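Local coordinates for uncharacterized protein MTH_862 (Methanothermobacter thermautotrophicus, PDB 2R47) that is of unknown function but belongs to the archaeal DUF2124 family and pairs two subunits through a beta sheet that runs on between them, at residues 18-23 with 46-51; 24-29 with 84-89; 30-35 with 88-93; 122-127 with 143-148. One frame throughout, in Å; residues are numbered along the deposited sequence. Where two conformers were deposited one is given.

In the fold
Contacts 2, 3 and 4 are pairings of parallel strands in one mixed sheet, whereas contact 1 packs helix 11-22 against the end of helix 40-48 on one face of it. Contacts 2 and 3 both join strands 28-33 and 88-91: contact 2 is their ragged, partly buried entry, where a carboxylate grips backbone N-H groups, and contact 3 is the buried centre, held by nearly straight backbone bonds. Leu90 O bonds to Leu123 N, carrying the sheet on to contact 4, whose strand 142-154 meets the second subunit. The Phe19 ring touches Phe31, Val89 and Leu123, and its CA meets Ile144, so this residue joins contact 1 to the other three, while Arg20 stays at the surface.

Contact 1: 18-23 with 46-51; sequences VFREAV and AYAVRD
Helix 11-22 and helix 40-48 lie on the same face of the central sheet of an alpha/beta fold, and here the end of the first meets the last turn of the second. Arg20 makes the polar part. Its CB leaves with CG anti to the carbonyl carbon (chi1 -73°), and the chain then runs extended to NE. Arg20 CG slides past Val49 CG1 at 3.9 Å, its CD lies 3.4 Å from Ala48 O, and its NE donates to that oxygen at 2.9 Å. That oxygen is met in its carbonyl plane, on a lone pair, and also lies in the guanidinium plane, although the bond is bent to 143° at the hydrogen. Beyond it, Arg20 NH2 sits 3.9 Å from Ala48 CB. A cation set against a carbonyl late in a helix is probably favoured by the helix dipole.

Below this exposed arginine the contact turns apolar. Phe19, its CG anti to the backbone N, presents a ring edge: Phe19 CE2 meets Val49 CG2 at 3.8 Å, nearly in the ring plane. Val23 CG2 lies over one face of the same ring, offset toward the rim. Phe45 makes an edge-to-face pair with Phe19, and Ile29 of the sheet supports both Val23 and Val49. The two valines cross at about a right angle, Val23 CG2 touching Val49 CG1 at 3.7 Å.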
loop_
_atom_site.group_PDB
_atom_site.type_symbol
_atom_site.label_atom_id
_atom_site.label_comp_id
_atom_site.label_asym_id
_atom_site.label_seq_id
_atom_site.Cartn_x
_atom_site.Cartn_y
_atom_site.Cartn_z
ATOM N N VAL A 18 2.156 11.843 10.011
ATOM C CA VAL A 18 1.806 11.541 11.421
ATOM C C VAL A 18 2.498 10.263 11.891
ATOM O O VAL A 18 2.811 10.122 13.068
ATOM C CB VAL A 18 0.289 11.493 11.695
ATOM C CG1 VAL A 18 -0.354 12.842 11.336
ATOM C CG2 VAL A 18 -0.391 10.326 10.935
ATOM N N PHE A 19 2.748 9.331 10.972
ATOM C CA PHE A 19 3.525 8.135 11.318
ATOM C C PHE A 19 4.977 8.543 11.607
ATOM O O PHE A 19 5.558 8.155 12.655
ATOM C CB PHE A 19 3.457 7.056 10.197
ATOM C CG PHE A 19 4.200 5.772 10.570
ATOM C CD1 PHE A 19 3.684 4.917 11.547
ATOM C CD2 PHE A 19 5.445 5.498 10.009
ATOM C CE1 PHE A 19 4.402 3.752 11.937
ATOM C CE2 PHE A 19 6.160 4.359 10.404
ATOM C CZ PHE A 19 5.612 3.477 11.318
ATOM N N ARG A 20 5.574 9.333 10.718
ATOM C CA ARG A 20 6.946 9.789 10.953
ATOM C C ARG A 20 7.092 10.460 12.308
ATOM O O ARG A 20 8.072 10.235 12.986
ATOM C CB ARG A 20 7.367 10.809 9.902
ATOM C CG ARG A 20 7.612 10.181 8.558
ATOM C CD ARG A 20 8.456 11.119 7.638
ATOM N NE ARG A 20 8.179 10.729 6.259
ATOM C CZ ARG A 20 7.241 11.266 5.488
ATOM N NH1 ARG A 20 6.522 12.304 5.912
ATOM N NH2 ARG A 20 7.051 10.781 4.246
ATOM N N GLU A 21 6.098 11.265 12.680
ATOM C CA GLU A 21 6.076 11.950 13.975
ATOM C C GLU A 21 5.969 10.953 15.117
ATOM O O GLU A 21 6.700 11.081 16.120
ATOM C CB GLU A 21 4.868 12.883 14.023
ATOM C CG GLU A 21 5.016 14.088 13.145
ATOM C CD GLU A 21 3.739 14.915 13.085
ATOM O OE1 GLU A 21 2.675 14.517 13.633
ATOM O OE2 GLU A 21 3.803 15.987 12.464
ATOM N N ALA A 22 5.063 9.978 14.972
ATOM C CA ALA A 22 4.836 8.951 15.991
ATOM C C ALA A 22 6.125 8.151 16.286
ATOM O O ALA A 22 6.388 7.838 17.426
ATOM C CB ALA A 22 3.663 8.023 15.598
ATOM N N VAL A 23 6.935 7.844 15.271
ATOM C CA VAL A 23 8.152 7.032 15.468
ATOM C C VAL A 23 9.474 7.825 15.431
ATOM O O VAL A 23 10.549 7.254 15.224
ATOM C CB VAL A 23 8.218 5.858 14.450
ATOM C CG1 VAL A 23 6.975 4.961 14.656
ATOM C CG2 VAL A 23 8.289 6.381 13.009
ATOM N N ALA A 46 7.227 1.856 5.963
ATOM C CA ALA A 46 8.699 1.679 6.001
ATOM C C ALA A 46 9.428 2.639 5.077
ATOM O O ALA A 46 10.445 3.255 5.469
ATOM C CB ALA A 46 9.082 0.222 5.660
ATOM N N TYR A 47 8.924 2.802 3.859
ATOM C CA TYR A 47 9.434 3.804 2.943
ATOM C C TYR A 47 9.452 5.198 3.566
ATOM O O TYR A 47 10.421 5.924 3.409
ATOM C CB TYR A 47 8.638 3.869 1.611
ATOM C CG TYR A 47 9.390 4.730 0.579
ATOM C CD1 TYR A 47 10.585 4.266 0.010
ATOM C CD2 TYR A 47 8.924 6.008 0.220
ATOM C CE1 TYR A 47 11.297 5.033 -0.922
ATOM C CE2 TYR A 47 9.637 6.800 -0.737
ATOM C CZ TYR A 47 10.829 6.297 -1.272
ATOM O OH TYR A 47 11.589 7.047 -2.197
ATOM N N ALA A 48 8.392 5.577 4.254
ATOM C CA ALA A 48 8.306 6.898 4.875
ATOM C C ALA A 48 9.356 7.086 5.963
ATOM O O ALA A 48 9.703 8.218 6.307
ATOM C CB ALA A 48 6.875 7.099 5.459
ATOM N N VAL A 49 9.789 5.975 6.570
ATOM C CA VAL A 49 10.828 6.032 7.602
ATOM C C VAL A 49 12.027 5.169 7.220
ATOM O O VAL A 49 12.612 4.500 8.071
ATOM C CB VAL A 49 10.296 5.671 9.012
ATOM C CG1 VAL A 49 9.245 6.705 9.448
ATOM C CG2 VAL A 49 9.709 4.215 9.068
ATOM N N ARG A 50 12.454 5.279 5.956
ATOM C CA ARG A 50 13.477 4.382 5.412
ATOM C C ARG A 50 14.852 4.622 6.030
ATOM O O ARG A 50 15.783 3.837 5.814
ATOM C CB ARG A 50 13.550 4.534 3.892
ATOM C CG ARG A 50 13.681 5.988 3.415
ATOM C CD ARG A 50 13.724 6.012 1.887
ATOM N NE ARG A 50 13.825 7.354 1.299
ATOM C CZ ARG A 50 12.814 8.235 1.241
ATOM N NH1 ARG A 50 11.630 7.923 1.766
ATOM N NH2 ARG A 50 12.970 9.436 0.661
ATOM N N ASP A 51 14.978 5.712 6.787
ATOM C CA ASP A 51 16.189 5.975 7.578
ATOM C C ASP A 51 16.394 4.984 8.733
ATOM O O ASP A 51 17.512 4.854 9.315
ATOM C CB ASP A 51 16.188 7.433 8.103
ATOM C CG ASP A 51 14.912 7.813 8.883
ATOM O OD1 ASP A 51 13.799 7.813 8.333
ATOM O OD2 ASP A 51 15.047 8.176 10.069
#

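Contact 2: 24-29 with 84-89; sequences KDAERI and NVDVLV
Two backbone N-H groups grip Arg28 O: Asp86 N at 2.9 Å, in the carbonyl plane, and Val87 N at 3.2 Å, nearly along the C=O axis. This is where the parallel strands 28-33 and 88-91 of the central sheet come together, with Ile29 bridged to Val87 while segment 84-89 turns a corner at Asp86 and Val87. The Asp86 carboxylate returns the grip, taking backbone N-H groups of 24-29. With CG in the crowded position between N and the carbonyl carbon (chi1 56°), it turns back over 24-29, and Asp86 OD2 accepts from Glu27 N at 3.0 Å through its syn lone pair. Arg28 N reaches the same Asp86 OD2 at 3.2 Å, from above the carboxylate plane. These donors probably help offset the nearby Glu27 carboxylate, whose OE1 is 4.4 Å from Asp86 OD2.

Arg28 itself runs extended, CG anti to the backbone N, and passes Val85 CG1. Its NE makes a weak bond to Asn84 O, while NH2 is better held by Gly83 O. On the buried side Ala26 CB rests on Val87 CG2 at 3.5 Å, and further in Ile29 CG2 touches Val89 CG2 at 3.6 Å.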
loop_
_atom_site.group_PDB
_atom_site.type_symbol
_atom_site.label_atom_id
_atom_site.label_comp_id
_atom_site.label_asym_id
_atom_site.label_seq_id
_atom_site.Cartn_x
_atom_site.Cartn_y
_atom_site.Cartn_z
ATOM N N LYS A 24 9.403 9.116 15.691
ATOM C CA LYS A 24 10.566 9.975 15.500
ATOM C C LYS A 24 11.793 9.538 16.270
ATOM O O LYS A 24 12.897 9.716 15.790
ATOM C CB LYS A 24 10.238 11.419 15.868
ATOM C CG LYS A 24 9.650 11.639 17.243
ATOM C CD LYS A 24 9.164 13.121 17.379
ATOM C CE LYS A 24 9.151 13.615 18.837
ATOM N NZ LYS A 24 8.287 14.879 19.053
ATOM N N ASP A 25 11.599 8.997 17.467
ATOM C CA ASP A 25 12.722 8.635 18.336
ATOM C C ASP A 25 13.146 7.179 18.222
ATOM O O ASP A 25 14.069 6.749 18.926
ATOM C CB ASP A 25 12.381 8.963 19.801
ATOM C CG ASP A 25 12.285 10.475 20.053
ATOM O OD1 ASP A 25 13.096 11.229 19.475
ATOM O OD2 ASP A 25 11.391 10.899 20.816
ATOM N N ALA A 26 12.500 6.429 17.330
ATOM C CA ALA A 26 12.753 4.988 17.183
ATOM C C ALA A 26 13.960 4.706 16.320
ATOM O O ALA A 26 14.242 5.445 15.385
ATOM C CB ALA A 26 11.523 4.273 16.555
ATOM N N GLU A 27 14.631 3.586 16.585
ATOM C CA GLU A 27 15.737 3.118 15.761
ATOM C C GLU A 27 15.271 1.980 14.825
ATOM O O GLU A 27 15.756 1.856 13.713
ATOM C CB GLU A 27 16.862 2.535 16.645
ATOM C CG GLU A 27 17.607 3.511 17.530
ATOM C CD GLU A 27 18.783 2.865 18.337
ATOM O OE1 GLU A 27 18.909 1.596 18.478
ATOM O OE2 GLU A 27 19.596 3.670 18.843
ATOM N N ARG A 28 14.410 1.094 15.355
ATOM C CA ARG A 28 14.081 -0.153 14.685
ATOM C C ARG A 28 12.579 -0.331 14.810
ATOM O O ARG A 28 12.049 -0.355 15.924
ATOM C CB ARG A 28 14.833 -1.329 15.335
ATOM C CG ARG A 28 14.644 -2.682 14.643
ATOM C CD ARG A 28 15.672 -3.766 15.059
ATOM N NE ARG A 28 15.204 -5.123 14.732
ATOM C CZ ARG A 28 15.504 -5.756 13.611
ATOM N NH1 ARG A 28 16.293 -5.175 12.703
ATOM N NH2 ARG A 28 15.079 -6.976 13.406
ATOM N N ILE A 29 11.923 -0.445 13.656
ATOM C CA ILE A 29 10.478 -0.639 13.616
ATOM C C ILE A 29 10.153 -1.997 13.009
ATOM O O ILE A 29 10.773 -2.418 12.037
ATOM C CB ILE A 29 9.790 0.473 12.809
ATOM C CG1 ILE A 29 10.100 1.842 13.427
ATOM C CG2 ILE A 29 8.239 0.257 12.773
ATOM C CD1 ILE A 29 9.593 3.010 12.604
ATOM N N ASN A 84 14.581 -7.833 17.755
ATOM C CA ASN A 84 13.467 -7.123 18.327
ATOM C C ASN A 84 13.526 -5.634 17.960
ATOM O O ASN A 84 14.527 -5.136 17.380
ATOM C CB ASN A 84 13.266 -7.443 19.823
ATOM C CG ASN A 84 14.347 -6.945 20.662
ATOM O OD1 ASN A 84 14.400 -7.264 21.859
ATOM N ND2 ASN A 84 15.238 -6.181 20.084
ATOM N N VAL A 85 12.438 -4.941 18.250
ATOM C CA VAL A 85 12.265 -3.598 17.731
ATOM C C VAL A 85 11.906 -2.680 18.850
ATOM O O VAL A 85 11.417 -3.136 19.890
ATOM C CB VAL A 85 11.144 -3.575 16.637
ATOM C CG1 VAL A 85 11.512 -4.523 15.489
ATOM C CG2 VAL A 85 9.800 -4.050 17.234
ATOM N N ASP A 86 12.142 -1.386 18.684
ATOM C CA ASP A 86 11.708 -0.462 19.724
ATOM C C ASP A 86 10.327 0.151 19.440
ATOM O O ASP A 86 9.740 0.776 20.303
ATOM C CB ASP A 86 12.796 0.568 20.081
ATOM C CG ASP A 86 13.264 1.349 18.881
ATOM O OD1 ASP A 86 12.403 1.950 18.238
ATOM O OD2 ASP A 86 14.478 1.365 18.575
ATOM N N VAL A 87 9.801 -0.061 18.229
ATOM C CA VAL A 87 8.353 0.187 17.988
ATOM C C VAL A 87 7.814 -1.012 17.224
ATOM O O VAL A 87 8.365 -1.390 16.167
ATOM C CB VAL A 87 8.055 1.452 17.111
ATOM C CG1 VAL A 87 6.514 1.611 16.877
ATOM C CG2 VAL A 87 8.587 2.723 17.791
ATOM N N LEU A 88 6.748 -1.608 17.738
ATOM C CA LEU A 88 6.110 -2.690 17.034
ATOM C C LEU A 88 4.783 -2.159 16.516
ATOM O O LEU A 88 3.956 -1.729 17.296
ATOM C CB LEU A 88 5.902 -3.901 17.944
ATOM C CG LEU A 88 5.186 -5.110 17.315
ATOM C CD1 LEU A 88 5.797 -5.644 16.001
ATOM C CD2 LEU A 88 5.052 -6.232 18.389
ATOM N N VAL A 89 4.581 -2.222 15.194
ATOM C CA VAL A 89 3.378 -1.705 14.581
ATOM C C VAL A 89 2.528 -2.908 14.140
ATOM O O VAL A 89 2.908 -3.684 13.224
ATOM C CB VAL A 89 3.709 -0.760 13.342
ATOM C CG1 VAL A 89 2.381 -0.209 12.724
ATOM C CG2 VAL A 89 4.742 0.359 13.736
#

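Contact 3: 30-35 with 88-93; sequences GFAGVP and LVLLGG
Phe31 holds CG anti to the carbonyl carbon (chi1 -64°), and Val89 holds CG1 anti to its backbone N, so the two side chains lie alongside and point the same way. Phe31 CD1 approaches Val89 CB at 3.8 Å. On the opposite face Leu88, with CG anti to N and chi2 near 54°, tips CD1 over Gly30, 3.7 Å from Gly30 O; Ala32 CB shares that face and meets Leu90 CD2 at 4.1 Å. Three backbone bonds zip the strands: Val89 N to Gly30 O at 2.8 Å (170°), Ala32 N to Val89 O at 2.8 Å, and Leu91 N to Ala32 O at 2.9 Å, all approaching nearly along the C=O axis.

The five parallel strands stand in the 2-1-3-4-5 order of flavodoxin-like folds, and this pair, strands 28-33 and 88-91, lies at the switch point. The chain leaves the first toward helix 40-48, which packs on the Phe31 face, and the second toward helix 103-113, which packs on the Leu88 and Ala32 face. Between the parting loops sits residue 38, a cysteine oxidised to the sulfonic acid: Val34 N bonds one sulfonate oxygen and Gly93 N, weakly, another. In such folds the loops at the switch point commonly form the binding site, so the place may be functional here too. Val34 CG2 closes on Gly93 O at 3.5 Å.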
loop_
_atom_site.group_PDB
_atom_site.type_symbol
_atom_site.label_atom_id
_atom_site.label_comp_id
_atom_site.label_asym_id
_atom_site.label_seq_id
_atom_site.Cartn_x
_atom_site.Cartn_y
_atom_site.Cartn_z
ATOM N N GLY A 30 9.175 -2.668 13.595
ATOM C CA GLY A 30 8.699 -3.967 13.124
ATOM C C GLY A 30 7.265 -3.743 12.718
ATOM O O GLY A 30 6.534 -3.105 13.455
ATOM N N PHE A 31 6.886 -4.211 11.534
ATOM C CA PHE A 31 5.464 -4.145 11.090
ATOM C C PHE A 31 4.982 -5.578 11.032
ATOM O O PHE A 31 5.607 -6.353 10.336
ATOM C CB PHE A 31 5.381 -3.537 9.677
ATOM C CG PHE A 31 5.850 -2.090 9.606
ATOM C CD1 PHE A 31 4.946 -1.048 9.724
ATOM C CD2 PHE A 31 7.203 -1.792 9.354
ATOM C CE1 PHE A 31 5.359 0.288 9.620
ATOM C CE2 PHE A 31 7.638 -0.442 9.257
ATOM C CZ PHE A 31 6.706 0.586 9.396
ATOM N N ALA A 32 3.898 -5.905 11.749
ATOM C CA ALA A 32 3.362 -7.277 11.765
ATOM C C ALA A 32 2.005 -7.256 11.092
ATOM O O ALA A 32 1.123 -6.480 11.463
ATOM C CB ALA A 32 3.234 -7.777 13.195
ATOM N N GLY A 33 1.829 -8.106 10.100
ATOM C CA GLY A 33 0.515 -8.154 9.460
ATOM C C GLY A 33 0.318 -9.378 8.591
ATOM O O GLY A 33 1.232 -10.187 8.381
ATOM N N VAL A 34 -0.883 -9.478 8.051
ATOM C CA VAL A 34 -1.211 -10.589 7.164
ATOM C C VAL A 34 -0.547 -10.424 5.788
ATOM O O VAL A 34 -0.772 -9.436 5.093
ATOM C CB VAL A 34 -2.709 -10.648 6.990
ATOM C CG1 VAL A 34 -3.069 -11.833 6.079
ATOM C CG2 VAL A 34 -3.352 -10.799 8.354
ATOM N N PRO A 35 0.269 -11.412 5.378
ATOM C CA PRO A 35 0.869 -11.378 4.048
ATOM C C PRO A 35 -0.183 -11.107 2.945
ATOM O O PRO A 35 -1.276 -11.673 2.965
ATOM C CB PRO A 35 1.411 -12.813 3.913
ATOM C CG PRO A 35 1.802 -13.165 5.336
ATOM C CD PRO A 35 0.655 -12.625 6.127
ATOM N N LEU A 88 6.748 -1.608 17.738
ATOM C CA LEU A 88 6.110 -2.690 17.034
ATOM C C LEU A 88 4.783 -2.159 16.516
ATOM O O LEU A 88 3.956 -1.729 17.296
ATOM C CB LEU A 88 5.902 -3.901 17.944
ATOM C CG LEU A 88 5.186 -5.110 17.315
ATOM C CD1 LEU A 88 5.797 -5.644 16.001
ATOM C CD2 LEU A 88 5.052 -6.232 18.389
ATOM N N VAL A 89 4.581 -2.222 15.194
ATOM C CA VAL A 89 3.378 -1.705 14.581
ATOM C C VAL A 89 2.528 -2.908 14.140
ATOM O O VAL A 89 2.908 -3.684 13.224
ATOM C CB VAL A 89 3.709 -0.760 13.342
ATOM C CG1 VAL A 89 2.381 -0.209 12.724
ATOM C CG2 VAL A 89 4.742 0.359 13.736
ATOM N N LEU A 90 1.382 -3.073 14.782
ATOM C CA LEU A 90 0.424 -4.107 14.366
ATOM C C LEU A 90 -0.441 -3.520 13.247
ATOM O O LEU A 90 -0.986 -2.403 13.390
ATOM C CB LEU A 90 -0.484 -4.508 15.541
ATOM C CG LEU A 90 0.281 -4.987 16.796
ATOM C CD1 LEU A 90 -0.796 -5.415 17.921
ATOM C CD2 LEU A 90 1.287 -6.086 16.444
ATOM N N LEU A 91 -0.603 -4.287 12.174
ATOM C CA LEU A 91 -1.435 -3.892 11.037
ATOM C C LEU A 91 -2.837 -4.443 11.192
ATOM O O LEU A 91 -3.037 -5.522 11.805
ATOM C CB LEU A 91 -0.744 -4.307 9.705
ATOM C CG LEU A 91 0.649 -3.631 9.604
ATOM C CD1 LEU A 91 1.399 -4.172 8.361
ATOM C CD2 LEU A 91 0.579 -2.101 9.493
ATOM N N GLY A 92 -3.831 -3.691 10.683
ATOM C CA GLY A 92 -5.217 -4.027 10.931
ATOM C C GLY A 92 -5.688 -5.440 10.574
ATOM O O GLY A 92 -6.580 -5.988 11.246
ATOM N N GLY A 93 -5.125 -6.009 9.517
ATOM C CA GLY A 93 -5.468 -7.360 9.071
ATOM C C GLY A 93 -5.307 -8.389 10.168
ATOM O O GLY A 93 -6.015 -9.405 10.166
#

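Contact 4: 122-127 with 143-148; sequences GLCYMD and VINADI
The strand core is tight: Leu123 and Ile144 lie side by side, and Leu123 CD1 presses on Ile144 CB at 3.5 Å, closer than usual for two carbons. The parallel strands here are joined by four regular backbone bonds, from Ile144 N to Gly122 O at 2.8 Å through to Met126 N to Ala146 O at 2.9 Å. Tyr125 continues the packing, its CD1 touching Ile148 CG1 at 3.7 Å.

Past Tyr125 the contact loosens toward the partly exposed turn at Met126 and Asp127, both with positive phi. Asn145, its CG anti to the backbone N, reaches across so that OD1 takes Asp127 N at 2.7 Å, met from above the amide carbonyl plane. Met126, bent at chi2 and chi3, folds SD back to Ile148 N as a weak acceptor at 3.5 Å; a sulfate ion, probably from the crystallisation liquor, lies about 3 Å from this side chain.

Helix 11-22 covers Ile144, and Phe45 of helix 40-48 covers Leu123 and Tyr125, while Tyr135 of helix 134-137 packs on Val143. Strand 88-91 lies beside strand 118-125, and beyond strand 142-154 an antiparallel strand of the second subunit continues the sheet.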
loop_
_atom_site.group_PDB
_atom_site.type_symbol
_atom_site.label_atom_id
_atom_site.label_comp_id
_atom_site.label_asym_id
_atom_site.label_seq_id
_atom_site.Cartn_x
_atom_site.Cartn_y
_atom_site.Cartn_z
ATOM N N GLY A 122 -0.636 0.627 16.486
ATOM C CA GLY A 122 -1.454 0.057 15.444
ATOM C C GLY A 122 -1.658 1.001 14.282
ATOM O O GLY A 122 -1.869 2.218 14.447
ATOM N N LEU A 123 -1.661 0.445 13.092
ATOM C CA LEU A 123 -1.921 1.242 11.918
ATOM C C LEU A 123 -3.020 0.474 11.211
ATOM O O LEU A 123 -2.836 -0.688 10.865
ATOM C CB LEU A 123 -0.650 1.245 11.078
ATOM C CG LEU A 123 -0.283 2.326 10.101
ATOM C CD1 LEU A 123 -0.167 3.658 10.835
ATOM C CD2 LEU A 123 1.110 1.925 9.499
ATOM N N CYS A 124 -4.205 1.066 11.060
ATOM C CA CYS A 124 -5.288 0.309 10.441
ATOM C C CYS A 124 -6.202 1.225 9.607
ATOM O O CYS A 124 -6.009 2.440 9.557
ATOM C CB CYS A 124 -6.110 -0.438 11.524
ATOM S SG CYS A 124 -6.919 0.647 12.728
ATOM N N TYR A 125 -7.174 0.605 8.935
ATOM C CA TYR A 125 -8.143 1.319 8.155
ATOM C C TYR A 125 -9.522 0.988 8.704
ATOM O O TYR A 125 -9.741 -0.117 9.213
ATOM C CB TYR A 125 -8.049 0.964 6.673
ATOM C CG TYR A 125 -6.751 1.446 6.063
ATOM C CD1 TYR A 125 -6.670 2.672 5.378
ATOM C CD2 TYR A 125 -5.579 0.706 6.249
ATOM C CE1 TYR A 125 -5.443 3.106 4.840
ATOM C CE2 TYR A 125 -4.350 1.156 5.758
ATOM C CZ TYR A 125 -4.281 2.352 5.060
ATOM O OH TYR A 125 -3.027 2.719 4.595
ATOM N N MET A 126 -10.443 1.935 8.542
ATOM C CA MET A 126 -11.859 1.749 8.865
ATOM C C MET A 126 -12.059 1.323 10.316
ATOM O O MET A 126 -12.978 0.538 10.609
ATOM C CB MET A 126 -12.516 0.733 7.893
ATOM C CG MET A 126 -12.249 1.057 6.413
ATOM S SD MET A 126 -12.637 2.733 5.892
ATOM C CE MET A 126 -14.439 2.622 5.849
ATOM N N ASP A 127 -11.177 1.798 11.211
ATOM C CA ASP A 127 -11.311 1.605 12.667
ATOM C C ASP A 127 -11.225 0.131 13.081
ATOM O O ASP A 127 -11.880 -0.297 14.038
ATOM C CB ASP A 127 -12.613 2.219 13.164
ATOM C CG ASP A 127 -12.494 2.846 14.543
ATOM O OD1 ASP A 127 -11.359 2.993 15.089
ATOM O OD2 ASP A 127 -13.578 3.203 15.073
ATOM N N VAL A 143 -2.368 4.738 17.996
ATOM C CA VAL A 143 -2.996 4.064 16.866
ATOM C C VAL A 143 -3.196 5.140 15.803
ATOM O O VAL A 143 -3.604 6.243 16.127
ATOM C CB VAL A 143 -4.391 3.385 17.238
ATOM C CG1 VAL A 143 -5.187 3.006 15.945
ATOM C CG2 VAL A 143 -4.135 2.123 18.099
ATOM N N ILE A 144 -2.907 4.827 14.550
ATOM C CA ILE A 144 -3.226 5.714 13.467
ATOM C C ILE A 144 -4.244 4.971 12.608
ATOM O O ILE A 144 -3.977 3.859 12.172
ATOM C CB ILE A 144 -1.957 6.023 12.631
ATOM C CG1 ILE A 144 -0.967 6.827 13.495
ATOM C CG2 ILE A 144 -2.359 6.855 11.389
ATOM C CD1 ILE A 144 0.468 6.807 12.985
ATOM N N ASN A 145 -5.434 5.546 12.479
ATOM C CA ASN A 145 -6.537 4.928 11.756
ATOM C C ASN A 145 -6.915 5.787 10.560
ATOM O O ASN A 145 -7.073 6.994 10.718
ATOM C CB ASN A 145 -7.752 4.771 12.674
ATOM C CG ASN A 145 -8.966 4.237 11.916
ATOM O OD1 ASN A 145 -8.864 3.271 11.173
ATOM N ND2 ASN A 145 -10.105 4.892 12.081
ATOM N N ALA A 146 -7.076 5.207 9.376
ATOM C CA ALA A 146 -7.533 6.028 8.239
ATOM C C ALA A 146 -8.826 5.487 7.640
ATOM O O ALA A 146 -9.032 4.257 7.635
ATOM C CB ALA A 146 -6.464 6.042 7.142
ATOM N N ASP A 147 -9.651 6.365 7.044
ATOM C CA ASP A 147 -10.813 5.886 6.341
ATOM C C ASP A 147 -10.616 6.179 4.879
ATOM O O ASP A 147 -10.039 7.198 4.527
ATOM C CB ASP A 147 -12.104 6.585 6.808
ATOM C CG ASP A 147 -12.440 6.279 8.262
ATOM O OD1 ASP A 147 -12.017 5.256 8.803
ATOM O OD2 ASP A 147 -13.101 7.101 8.889
ATOM N N ILE A 148 -11.131 5.292 4.041
ATOM C CA ILE A 148 -10.960 5.388 2.595
ATOM C C ILE A 148 -12.337 5.444 1.947
ATOM O O ILE A 148 -13.216 4.655 2.294
ATOM C CB ILE A 148 -10.284 4.091 2.032
ATOM C CG1 ILE A 148 -8.933 3.814 2.686
ATOM C CG2 ILE A 148 -10.194 4.107 0.461
ATOM C CD1 ILE A 148 -7.964 4.956 2.682
#